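Local structure of HicA3 Toxin (Yersinia pestis, 4P78) at residues Leu54-Ala57 with Gln58-Ala61. The protein is the toxin of a type II toxin-antitoxin pair, probably acting on RNA as other HicA proteins do, and is bound by its antitoxin HicB3. Sequence-based numbering, arbitrary orientation.
Sequences LRQA and QKIA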
loop_
_atom_site.group_PDB
_atom_site.type_symbol
_atom_site.label_atom_id
_atom_site.label_comp_id
_atom_site.label_asym_id
_atom_site.label_seq_id
_atom_site.Cartn_x
_atom_site.Cartn_y
_atom_site.Cartn_z
ATOM N N LEU C 54 -1.680 8.262 17.273
ATOM C CA LEU C 54 -2.116 8.673 18.609
ATOM C C LEU C 54 -3.628 8.529 18.789
ATOM O O LEU C 54 -4.081 8.048 19.833
ATOM C CB LEU C 54 -1.694 10.119 18.900
ATOM C CG LEU C 54 -0.190 10.342 19.057
ATOM C CD1 LEU C 54 0.110 11.807 19.297
ATOM C CD2 LEU C 54 0.350 9.491 20.196
ATOM N N ARG C 55 -4.401 8.928 17.775
ATOM C CA ARG C 55 -5.864 8.830 17.834
ATOM C C ARG C 55 -6.304 7.385 18.039
ATOM O O ARG C 55 -7.271 7.110 18.746
ATOM C CB ARG C 55 -6.498 9.398 16.553
ATOM C CG ARG C 55 -6.680 10.918 16.536
ATOM C CD ARG C 55 -8.036 11.305 17.088
ATOM N NE ARG C 55 -8.333 12.727 16.922
ATOM C CZ ARG C 55 -8.865 13.262 15.822
ATOM N NH1 ARG C 55 -9.151 12.500 14.775
ATOM N NH2 ARG C 55 -9.106 14.566 15.764
ATOM N N GLN C 56 -5.589 6.463 17.401
ATOM C CA GLN C 56 -5.890 5.042 17.520
ATOM C C GLN C 56 -5.446 4.517 18.875
ATOM O O GLN C 56 -6.122 3.680 19.485
ATOM C CB GLN C 56 -5.213 4.260 16.395
ATOM C CG GLN C 56 -5.499 2.748 16.403
ATOM C CD GLN C 56 -6.950 2.425 16.065
ATOM O OE1 GLN C 56 -7.693 3.271 15.557
ATOM N NE2 GLN C 56 -7.356 1.194 16.348
ATOM N N ALA C 57 -4.298 4.999 19.346
ATOM C CA ALA C 57 -3.826 4.604 20.674
ATOM C C ALA C 57 -4.852 5.002 21.734
ATOM O O ALA C 57 -5.171 4.214 22.626
ATOM C CB ALA C 57 -2.477 5.234 20.968
ATOM N N GLN C 58 -5.383 6.220 21.622
ATOM C CA GLN C 58 -6.465 6.654 22.511
ATOM C C GLN C 58 -7.674 5.743 22.368
ATOM O O GLN C 58 -8.312 5.368 23.348
ATOM C CB GLN C 58 -6.868 8.104 22.223
ATOM C CG GLN C 58 -8.038 8.582 23.088
ATOM C CD GLN C 58 -8.503 9.977 22.713
ATOM O OE1 GLN C 58 -8.562 10.324 21.536
ATOM N NE2 GLN C 58 -8.816 10.788 23.712
ATOM N N LYS C 59 -7.979 5.372 21.130
ATOM C CA LYS C 59 -9.147 4.566 20.860
ATOM C C LYS C 59 -9.066 3.224 21.589
ATOM O O LYS C 59 -10.040 2.777 22.183
ATOM C CB LYS C 59 -9.296 4.373 19.349
ATOM C CG LYS C 59 -10.526 3.653 18.931
ATOM C CD LYS C 59 -10.666 3.719 17.420
ATOM C CE LYS C 59 -11.876 2.940 16.962
ATOM N NZ LYS C 59 -13.124 3.576 17.469
ATOM N N ILE C 60 -7.878 2.625 21.592
ATOM C CA ILE C 60 -7.647 1.279 22.131
ATOM C C ILE C 60 -7.210 1.258 23.590
ATOM O O ILE C 60 -7.575 0.362 24.348
ATOM C CB ILE C 60 -6.557 0.544 21.291
ATOM C CG1 ILE C 60 -7.033 0.384 19.854
ATOM C CG2 ILE C 60 -6.214 -0.816 21.890
ATOM C CD1 ILE C 60 -8.406 -0.188 19.788
ATOM N N ALA C 61 -6.419 2.247 23.992
ATOM C CA ALA C 61 -5.799 2.195 25.304
ATOM C C ALA C 61 -6.341 3.250 26.250
ATOM O O ALA C 61 -6.198 3.123 27.464
ATOM C CB ALA C 61 -4.301 2.336 25.173
HETATM O O HOH W 1 -9.024 9.088 19.374
#
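Gln56 leaves the helix with CG trans to its own N (chi1 -178°) and then bends at chi2, which turns the amide toward the C-terminal end, alongside the side chains of Lys59 and Ile60. The two ends of that amide meet different neighbours: OE1 lies 3.5 Å from CD of Lys59, on the aliphatic part of a chain extended as far as CE and bent only at chi4, while NE2 rests 3.6 Å from CG1 of Ile60. Ile60 turns CG1 to the side of its backbone N (chi1 -62°), and CG1 also lies close beyond the carbonyl oxygen of Gln56. The two amide contacts are van der Waals; the hydrogen bond of OE1 goes to Arg71 of the HicB3 antitoxin chain, whose Tyr17 packs on Gln56 as well. All of this belongs to the last two turns of helix 51-61, which closes the helix-strand-strand-strand-helix order of HicA toxins, a double-stranded-RNA-binding-domain-like fold. The i to i+4 ladder runs from Gln58 N to Leu54 O, at 2.9 Å and nearly straight (168°), through to Ala61 N and Ala57 O at 2.7 Å. Between these rungs, the Arg55 carbonyl takes two donors: Lys59 N at 3.0 Å, tilted from the carbonyl plane, and a water at 2.7 Å. That same water donates to OE1 of Gln58, tying an extended, exposed side chain back to the preceding turn. The guanidinium of Arg55 turns to the antitoxin, where NH1 forms a salt bridge with Glu75 of the HicB3 chain.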